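Local coordinates for phosphate-specific transport system accessory protein PhoU homolog (Streptococcus pneumoniae, PDB 2I0M) that probably takes part in regulating phosphate uptake, and forms a homodimer of all-helical subunits that bind zinc ions, at residues L44-D49 with G99-V104; L32-K37 with L105-N110; R203-Y206 with L212-L215; V80-S85 with V205-G210. All blocks are in the same frame, centred on the assembly; numbering follows the deposited sequence.

Contact 1 (L44-D49 with G99-V104); sequences LIINKD and GIAKAV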
# COMPACT_ATOMS: atom_id res chain seq x y z
N LEU A 44 13.99 -12.23 15.77
CA LEU A 44 14.49 -12.96 14.60
C LEU A 44 13.71 -12.57 13.34
O LEU A 44 14.29 -12.47 12.26
CB LEU A 44 14.47 -14.48 14.83
CG LEU A 44 15.18 -15.04 16.09
CD1 LEU A 44 14.85 -16.52 16.30
CD2 LEU A 44 16.71 -14.82 16.10
N ILE A 45 12.41 -12.32 13.48
CA ILE A 45 11.60 -11.82 12.36
C ILE A 45 12.09 -10.45 11.89
O ILE A 45 12.17 -10.19 10.68
CB ILE A 45 10.10 -11.69 12.74
CG1 ILE A 45 9.47 -13.07 12.92
CG2 ILE A 45 9.34 -10.84 11.69
CD1 ILE A 45 8.32 -13.09 13.91
N ILE A 46 12.38 -9.58 12.84
CA ILE A 46 12.80 -8.23 12.54
C ILE A 46 14.14 -8.26 11.79
O ILE A 46 14.29 -7.60 10.76
CB ILE A 46 12.87 -7.37 13.83
CG1 ILE A 46 11.46 -7.23 14.42
CG2 ILE A 46 13.50 -6.00 13.56
CD1 ILE A 46 11.45 -6.80 15.88
N ASN A 47 15.07 -9.06 12.28
CA ASN A 47 16.38 -9.20 11.65
C ASN A 47 16.41 -9.94 10.30
O ASN A 47 17.33 -9.73 9.50
CB ASN A 47 17.37 -9.80 12.65
CG ASN A 47 17.66 -8.86 13.81
OD1 ASN A 47 17.82 -7.65 13.62
ND2 ASN A 47 17.71 -9.40 15.03
N LYS A 48 15.40 -10.78 10.04
CA LYS A 48 15.34 -11.50 8.77
C LYS A 48 14.58 -10.76 7.67
O LYS A 48 14.56 -11.21 6.52
CB LYS A 48 14.75 -12.89 8.94
CG LYS A 48 15.75 -13.91 9.49
CD LYS A 48 15.43 -15.33 9.04
CE LYS A 48 14.15 -15.86 9.68
NZ LYS A 48 14.34 -17.29 10.13
N ASP A 49 13.98 -9.61 8.01
CA ASP A 49 13.24 -8.85 7.01
C ASP A 49 14.07 -8.50 5.76
O ASP A 49 13.56 -8.54 4.66
CB ASP A 49 12.58 -7.59 7.59
CG ASP A 49 11.66 -6.91 6.59
OD1 ASP A 49 10.52 -7.40 6.39
OD2 ASP A 49 12.08 -5.92 5.97
N GLY A 99 6.54 -5.40 11.39
CA GLY A 99 5.88 -4.37 12.19
C GLY A 99 5.13 -4.96 13.37
O GLY A 99 5.22 -4.44 14.48
N ILE A 100 4.41 -6.06 13.13
CA ILE A 100 3.71 -6.82 14.18
C ILE A 100 4.70 -7.40 15.21
O ILE A 100 4.45 -7.40 16.42
CB ILE A 100 2.86 -7.96 13.59
CG1 ILE A 100 1.69 -7.40 12.79
CG2 ILE A 100 2.34 -8.89 14.68
CD1 ILE A 100 0.65 -8.46 12.32
N ALA A 101 5.83 -7.89 14.71
CA ALA A 101 6.89 -8.37 15.57
C ALA A 101 7.44 -7.26 16.46
O ALA A 101 7.70 -7.50 17.62
CB ALA A 101 8.01 -9.02 14.74
N LYS A 102 7.57 -6.04 15.92
CA LYS A 102 8.00 -4.88 16.73
C LYS A 102 6.98 -4.51 17.81
O LYS A 102 7.36 -4.19 18.93
CB LYS A 102 8.30 -3.66 15.86
CG LYS A 102 9.34 -3.90 14.79
CD LYS A 102 9.67 -2.60 14.07
CE LYS A 102 10.53 -2.85 12.84
NZ LYS A 102 11.18 -1.60 12.38
N ALA A 103 5.70 -4.54 17.47
CA ALA A 103 4.64 -4.28 18.44
C ALA A 103 4.63 -5.31 19.59
O ALA A 103 4.27 -4.98 20.71
CB ALA A 103 3.28 -4.21 17.76
N VAL A 104 5.03 -6.55 19.29
CA VAL A 104 5.13 -7.62 20.28
C VAL A 104 6.21 -7.32 21.32
O VAL A 104 6.10 -7.73 22.47
CB VAL A 104 5.36 -9.01 19.62
CG1 VAL A 104 5.77 -10.07 20.65
CG2 VAL A 104 4.10 -9.46 18.86
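I45 and I46, neighbours on helix 39-66, close on the small methyl of A101 on helix 74-105. The branch methyl CG2 of I45 lies 3.8 Å from A101 CB, and CG1 of I46 comes to 3.9 Å from the same A101 CB, so one alanine is held between two beta-branched chains. I46 then reaches further along the partner helix, where its CD1 rests 3.7 Å from CG of K102. There the two side chains cross obliquely, isoleucine tip against the second side-chain methylene of the lysine. That meeting depends on the first torsion of K102 (chi1 -57°), which sets CG beside the backbone N; beyond CG the chain runs extended and carries the amino group on along the surface.

Behind these contacts the two helical segments run roughly antiparallel, 146° between their directions, with axes 8.9 Å apart at the closest point. Alanine suits the centre because it fills little of the gap and lets I46 and A101 bring their CA atoms to 6.6 Å. Around helix 74-105, I100 packs on H189 and L190 of helix 177-209, and V104 on L34 of helix 5-35, which places this seam in the PhoU helical bundle. No hydrogen bond joins the two segments: methyl and methylene groups make the contact, consistent with hydrophobic burial at the inner side, while the lysine lends its aliphatic part at the solvent margin.

Contact 2 (L32-K37 with L105-N110); sequences LALASK and LQLKEN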
# COMPACT_ATOMS: atom_id res chain seq x y z
N LEU A 32 2.22 -16.22 15.46
CA LEU A 32 2.59 -17.13 16.54
C LEU A 32 3.40 -16.40 17.61
O LEU A 32 3.14 -16.58 18.79
CB LEU A 32 3.37 -18.36 16.01
CG LEU A 32 4.17 -19.24 16.99
CD1 LEU A 32 3.31 -19.91 18.09
CD2 LEU A 32 5.00 -20.28 16.24
N ALA A 33 4.37 -15.58 17.20
CA ALA A 33 5.12 -14.77 18.16
C ALA A 33 4.19 -13.86 18.98
O ALA A 33 4.49 -13.55 20.13
CB ALA A 33 6.22 -13.96 17.49
N LEU A 34 3.07 -13.46 18.38
CA LEU A 34 2.06 -12.62 19.03
C LEU A 34 1.18 -13.41 19.99
O LEU A 34 0.91 -12.93 21.09
CB LEU A 34 1.15 -11.96 17.98
CG LEU A 34 0.38 -10.66 18.26
CD1 LEU A 34 -0.83 -10.60 17.35
CD2 LEU A 34 -0.06 -10.47 19.70
N ALA A 35 0.71 -14.58 19.56
CA ALA A 35 -0.13 -15.45 20.40
C ALA A 35 0.62 -15.93 21.63
O ALA A 35 0.06 -15.97 22.72
CB ALA A 35 -0.65 -16.64 19.60
N SER A 36 1.89 -16.29 21.45
CA SER A 36 2.70 -16.85 22.52
C SER A 36 3.56 -15.81 23.23
O SER A 36 4.32 -16.16 24.14
CB SER A 36 3.56 -18.00 22.00
OG SER A 36 4.51 -17.57 21.06
N LYS A 37 3.44 -14.54 22.84
CA LYS A 37 4.24 -13.45 23.43
C LYS A 37 5.75 -13.75 23.41
O LYS A 37 6.46 -13.46 24.38
CB LYS A 37 3.76 -13.12 24.86
CG LYS A 37 2.76 -11.97 24.95
CD LYS A 37 1.36 -12.41 24.58
CE LYS A 37 0.58 -11.28 23.92
NZ LYS A 37 -0.74 -11.75 23.43
N LEU A 105 7.25 -6.59 20.91
CA LEU A 105 8.34 -6.19 21.82
C LEU A 105 7.91 -5.07 22.76
O LEU A 105 8.53 -4.85 23.80
CB LEU A 105 9.57 -5.73 21.03
CG LEU A 105 10.23 -6.63 19.99
CD1 LEU A 105 11.37 -5.87 19.33
CD2 LEU A 105 10.74 -7.91 20.62
N GLN A 106 6.85 -4.37 22.38
CA GLN A 106 6.35 -3.24 23.15
C GLN A 106 5.22 -3.65 24.08
O GLN A 106 4.75 -2.86 24.91
CB GLN A 106 5.90 -2.12 22.20
CG GLN A 106 7.00 -1.61 21.26
CD GLN A 106 8.15 -0.94 22.00
OE1 GLN A 106 8.07 0.23 22.38
NE2 GLN A 106 9.23 -1.68 22.21
N LEU A 107 4.79 -4.91 23.95
CA LEU A 107 3.72 -5.43 24.79
C LEU A 107 4.17 -5.69 26.23
O LEU A 107 5.25 -6.23 26.47
CB LEU A 107 3.10 -6.69 24.18
CG LEU A 107 2.18 -6.51 22.96
CD1 LEU A 107 1.64 -7.85 22.48
CD2 LEU A 107 1.04 -5.54 23.25
N LYS A 108 3.33 -5.27 27.17
CA LYS A 108 3.56 -5.50 28.59
C LYS A 108 2.51 -6.45 29.13
O LYS A 108 1.33 -6.38 28.75
CB LYS A 108 3.53 -4.18 29.37
CG LYS A 108 4.48 -3.10 28.86
CD LYS A 108 5.93 -3.36 29.27
CE LYS A 108 6.82 -2.16 28.95
NZ LYS A 108 6.99 -1.95 27.48
N GLU A 109 2.94 -7.35 30.01
CA GLU A 109 2.06 -8.32 30.62
C GLU A 109 2.45 -8.56 32.07
O GLU A 109 3.43 -9.26 32.32
CB GLU A 109 2.09 -9.64 29.86
CG GLU A 109 1.01 -9.80 28.80
CD GLU A 109 0.26 -11.11 28.95
OE1 GLU A 109 -0.16 -11.44 30.09
OE2 GLU A 109 0.10 -11.82 27.93
N ASN A 110 1.73 -7.97 33.04
CA ASN A 110 0.69 -6.93 32.87
C ASN A 110 -0.58 -7.22 32.04
O ASN A 110 -0.91 -8.39 31.80
CB ASN A 110 1.33 -5.57 32.49
CG ASN A 110 2.21 -5.00 33.59
OD1 ASN A 110 2.14 -5.42 34.76
ND2 ASN A 110 3.06 -4.05 33.23
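K37 faces L107 with their CA atoms 8.2 Å apart, just where helix 5-35 has ended and the backbone of K37 has turned into the left-handed helical region (phi 53°), while residues 107-109 run extended. The arrangement is a helix C-terminus in an all-helical bundle, covered by the loop that follows helix 74-105. L107 points inward and offers CD1 to two neighbours: CE of K37 at 3.9 Å, the two chains crossing at about a right angle, and CD2 of L34 at 4.2 Å. A leucine suits this buried place, where it also packs on N179, Q182 and Y183 of helix 177-209. K37, partly exposed, uses its methylenes as an apolar surface and its amino group for polar work, since bends at chi2 and chi3 swing the chain back over the helix end.

The carboxylate of E109 lies across this lysine, with OE2 3.6 Å from CD of K37. Its approach to the amino group is looser: K37 NZ and E109 OE2 are 4.6 Å apart, too far for a salt bridge, although the opposite charges should still attract. The ammonium group is engaged by Y183 OH through a hydrogen bond, with E116 as a distant, weak ion-pair partner. It also ties off the last turn of its own helix, NZ donating to the carbonyl O of L34 at 3.1 Å with a C=O...N angle of 160°.

Contact 3 (R203-Y206 with L212-L215); sequences RLVY and LVDL. With ZN (zinc ion), chain D.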
# COMPACT_ATOMS: atom_id res chain seq x y z
N ARG A 203 -3.68 -7.36 -10.13
CA ARG A 203 -2.59 -7.59 -11.09
C ARG A 203 -2.81 -8.88 -11.88
O ARG A 203 -2.50 -8.96 -13.06
CB ARG A 203 -1.26 -7.67 -10.32
CG ARG A 203 -0.03 -7.37 -11.14
CD ARG A 203 0.25 -5.86 -11.24
NE ARG A 203 -0.08 -5.35 -12.57
CZ ARG A 203 0.26 -4.16 -13.05
NH1 ARG A 203 0.97 -3.30 -12.32
NH2 ARG A 203 -0.12 -3.84 -14.28
N LEU A 204 -3.33 -9.89 -11.20
CA LEU A 204 -3.68 -11.17 -11.83
C LEU A 204 -4.85 -10.98 -12.81
O LEU A 204 -4.85 -11.57 -13.90
CB LEU A 204 -4.01 -12.20 -10.74
CG LEU A 204 -3.58 -13.67 -10.78
CD1 LEU A 204 -2.33 -13.90 -11.63
CD2 LEU A 204 -3.37 -14.19 -9.34
N VAL A 205 -5.83 -10.15 -12.45
CA VAL A 205 -6.95 -9.94 -13.38
C VAL A 205 -6.46 -9.18 -14.63
O VAL A 205 -6.84 -9.53 -15.74
CB VAL A 205 -8.28 -9.38 -12.72
CG1 VAL A 205 -8.02 -8.15 -11.92
CG2 VAL A 205 -9.36 -9.08 -13.77
N TYR A 206 -5.59 -8.19 -14.41
CA TYR A 206 -4.91 -7.45 -15.47
C TYR A 206 -4.11 -8.37 -16.41
O TYR A 206 -4.01 -8.11 -17.61
CB TYR A 206 -3.98 -6.39 -14.85
CG TYR A 206 -2.76 -6.06 -15.68
CD1 TYR A 206 -2.78 -5.01 -16.61
CD2 TYR A 206 -1.58 -6.77 -15.51
CE1 TYR A 206 -1.64 -4.70 -17.37
CE2 TYR A 206 -0.45 -6.48 -16.26
CZ TYR A 206 -0.47 -5.45 -17.17
OH TYR A 206 0.67 -5.19 -17.90
N LEU A 212 -5.77 -3.13 -15.96
CA LEU A 212 -5.82 -3.07 -14.50
C LEU A 212 -7.14 -2.41 -14.14
O LEU A 212 -7.41 -1.28 -14.55
CB LEU A 212 -4.61 -2.31 -13.93
CG LEU A 212 -4.29 -2.47 -12.43
CD1 LEU A 212 -3.98 -3.93 -12.03
CD2 LEU A 212 -3.16 -1.53 -11.99
N VAL A 213 -7.98 -3.14 -13.42
CA VAL A 213 -9.27 -2.63 -12.96
C VAL A 213 -9.23 -2.52 -11.45
O VAL A 213 -8.46 -3.22 -10.78
CB VAL A 213 -10.48 -3.51 -13.42
CG1 VAL A 213 -10.30 -4.00 -14.86
CG2 VAL A 213 -10.72 -4.69 -12.47
N ASP A 214 -10.07 -1.65 -10.89
CA ASP A 214 -10.06 -1.46 -9.45
C ASP A 214 -11.16 -2.26 -8.75
O ASP A 214 -12.34 -2.21 -9.14
CB ASP A 214 -10.11 0.04 -9.12
CG ASP A 214 -8.90 0.78 -9.68
OD1 ASP A 214 -7.78 0.55 -9.20
OD2 ASP A 214 -9.07 1.58 -10.62
N LEU A 215 -10.76 -3.01 -7.72
CA LEU A 215 -11.66 -3.91 -7.00
C LEU A 215 -11.82 -3.46 -5.53
O LEU A 215 -10.86 -3.48 -4.75
CB LEU A 215 -11.17 -5.37 -7.07
CG LEU A 215 -10.88 -6.08 -8.41
CD1 LEU A 215 -10.19 -7.42 -8.19
CD2 LEU A 215 -12.12 -6.28 -9.26
ZN ZN D . -5.88 0.64 -8.53
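L212 lays its CD1 methyl over one face of the R203 guanidinium, 4.0 Å above the plane and displaced toward the rim. The same methyl presses on CB of Y206, 3.7 Å away, and the leucine reaches both because its CG is anti to the backbone N (chi1 -164°), which directs the branch back onto helix 177-209. The Y206 ring meets the returning tail differently: the backbone N of L212 comes to its edge, 3.6 Å from CD1. Over one face of that ring stands R203 NH2, 3.2 Å above its centre, a cation-pi contact. Further along, V205 CG1 makes looser apolar contacts of 4.4 Å with V213 CG2 and of the same length with L215 CD1.

This is a C-terminal tail folding back on the helix it has just left, and branched aliphatics suit it, L212 covering the guanidinium face and Y206 CB, V213 and L215 meeting V205. D214, pointing away from the helix, is left to the metal: OD1 binds the zinc ion at 2.0 Å, with OD2 much farther off, so the carboxylate is monodentate. E91 and D95 of the second subunit bind the same ion, and E60 of that subunit forms a salt bridge with R203 NH1. The chemistry thus couples tail packing to the dimer interface, since a carboxylate positioned by the folded-back tail shares its zinc with the partner subunit.

Contact 4 (V80-S85 with V205-G210); sequences VISIMS and VYLETG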
# COMPACT_ATOMS: atom_id res chain seq x y z
N VAL A 80 5.80 -10.32 -16.91
CA VAL A 80 6.99 -9.79 -16.25
C VAL A 80 6.65 -8.52 -15.42
O VAL A 80 7.16 -8.34 -14.31
CB VAL A 80 8.14 -9.56 -17.27
CG1 VAL A 80 9.30 -8.84 -16.65
CG2 VAL A 80 8.59 -10.88 -17.86
N ILE A 81 5.76 -7.67 -15.96
CA ILE A 81 5.29 -6.47 -15.25
C ILE A 81 4.53 -6.86 -13.98
O ILE A 81 4.63 -6.19 -12.96
CB ILE A 81 4.39 -5.58 -16.16
CG1 ILE A 81 5.22 -4.94 -17.30
CG2 ILE A 81 3.68 -4.48 -15.33
CD1 ILE A 81 4.39 -4.14 -18.34
N SER A 82 3.79 -7.96 -14.04
CA SER A 82 3.02 -8.45 -12.91
C SER A 82 3.92 -8.99 -11.80
O SER A 82 3.61 -8.83 -10.63
CB SER A 82 2.04 -9.54 -13.37
OG SER A 82 1.11 -9.02 -14.29
N ILE A 83 5.00 -9.67 -12.17
CA ILE A 83 5.96 -10.18 -11.20
C ILE A 83 6.69 -9.01 -10.51
O ILE A 83 6.78 -8.98 -9.28
CB ILE A 83 6.97 -11.15 -11.86
CG1 ILE A 83 6.26 -12.40 -12.44
CG2 ILE A 83 8.12 -11.48 -10.92
CD1 ILE A 83 5.79 -13.48 -11.44
N MET A 84 7.14 -8.03 -11.29
CA MET A 84 7.84 -6.86 -10.76
C MET A 84 6.99 -6.11 -9.76
O MET A 84 7.43 -5.79 -8.66
CB MET A 84 8.24 -5.90 -11.87
CG MET A 84 9.41 -6.38 -12.71
SD MET A 84 10.21 -5.02 -13.61
CE MET A 84 10.63 -5.84 -15.13
N SER A 85 5.74 -5.88 -10.13
CA SER A 85 4.78 -5.18 -9.29
C SER A 85 4.38 -6.00 -8.06
O SER A 85 4.26 -5.46 -6.98
CB SER A 85 3.55 -4.83 -10.13
OG SER A 85 2.38 -4.81 -9.33
N VAL A 205 -5.83 -10.15 -12.45
CA VAL A 205 -6.95 -9.94 -13.38
C VAL A 205 -6.46 -9.18 -14.63
O VAL A 205 -6.84 -9.53 -15.74
CB VAL A 205 -8.28 -9.38 -12.72
CG1 VAL A 205 -8.02 -8.15 -11.92
CG2 VAL A 205 -9.36 -9.08 -13.77
N TYR A 206 -5.59 -8.19 -14.41
CA TYR A 206 -4.91 -7.45 -15.47
C TYR A 206 -4.11 -8.37 -16.41
O TYR A 206 -4.01 -8.11 -17.61
CB TYR A 206 -3.98 -6.39 -14.85
CG TYR A 206 -2.76 -6.06 -15.68
CD1 TYR A 206 -2.78 -5.01 -16.61
CD2 TYR A 206 -1.58 -6.77 -15.51
CE1 TYR A 206 -1.64 -4.70 -17.37
CE2 TYR A 206 -0.45 -6.48 -16.26
CZ TYR A 206 -0.47 -5.45 -17.17
OH TYR A 206 0.67 -5.19 -17.90
N LEU A 207 -3.55 -9.43 -15.85
CA LEU A 207 -2.75 -10.37 -16.63
C LEU A 207 -3.64 -11.15 -17.63
O LEU A 207 -3.29 -11.30 -18.80
CB LEU A 207 -1.96 -11.28 -15.68
CG LEU A 207 -1.09 -12.43 -16.20
CD1 LEU A 207 -0.10 -11.98 -17.27
CD2 LEU A 207 -0.38 -13.09 -15.03
N GLU A 208 -4.79 -11.62 -17.18
CA GLU A 208 -5.70 -12.33 -18.06
C GLU A 208 -6.46 -11.38 -18.97
O GLU A 208 -6.73 -11.70 -20.13
CB GLU A 208 -6.67 -13.19 -17.26
CG GLU A 208 -7.57 -14.04 -18.18
CD GLU A 208 -7.99 -15.36 -17.58
OE1 GLU A 208 -8.12 -15.47 -16.36
OE2 GLU A 208 -8.19 -16.31 -18.36
N THR A 209 -6.77 -10.21 -18.45
CA THR A 209 -7.66 -9.24 -19.07
C THR A 209 -6.94 -8.25 -19.98
O THR A 209 -7.39 -7.99 -21.09
CB THR A 209 -8.45 -8.54 -17.94
OG1 THR A 209 -9.54 -9.38 -17.56
CG2 THR A 209 -8.98 -7.19 -18.36
N GLY A 210 -5.81 -7.72 -19.53
CA GLY A 210 -5.07 -6.71 -20.29
C GLY A 210 -5.28 -5.30 -19.76
O GLY A 210 -4.70 -4.34 -20.27
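I81 is the first residue of the 80-85 segment to meet helix 177-209, and it does so at the phenol end of Y206. Its CD1 lies 3.9 Å from Y206 OH and its CG2 touches the same oxygen, so both arms of the branched chain spread against the hydroxyl, and the two side chains cross at about a right angle. One residue on, S82 sits where the backbones are closest, its CA 7.1 Å from that of L207. Its OG approaches the Y206 ring in plane at the edge, 3.6 Å from CE2, and also touches L207 CB at 4.1 Å. A serine suits the spot: it is small enough for the close approach, and with OG beside its own backbone N (chi1 -62°) the hydroxyl hydrogen-bonds to the carbonyl of R78, one turn earlier.

The two helices belong to the long antiparallel bundle of the PhoU fold; the segments' directions are 175° apart and their axes approach to 10.3 Å. R78 also spans them, its NH2 hydrogen-bonded to the carbonyl O of L207. Further on, M84 turns to the dimer interface and packs on M84 of the second subunit. G210 is the first residue beyond helix 177-209, its phi of 103° one that glycine adopts readily.

The four contacts fall into two pairs toward opposite ends of the elongated subunit. Contacts 1 and 2, centres 12 Å apart, touch through I46 with L105 and V104 with L34, joining helices 5-35, 39-66 and 74-105 and the loop after the last. Contacts 3 and 4, centres 8 Å apart, share V205 and Y206 on helix 177-209. About 30 Å separates the centres of contacts 1 and 4, yet helix 74-105 serves both. Along the chain contact 1 falls within the span of contact 2; contact 4 interleaves with both, and contact 3 comes last. Contacts 3 and 4 both touch the second subunit, so bundle packing and dimer assembly meet at that end.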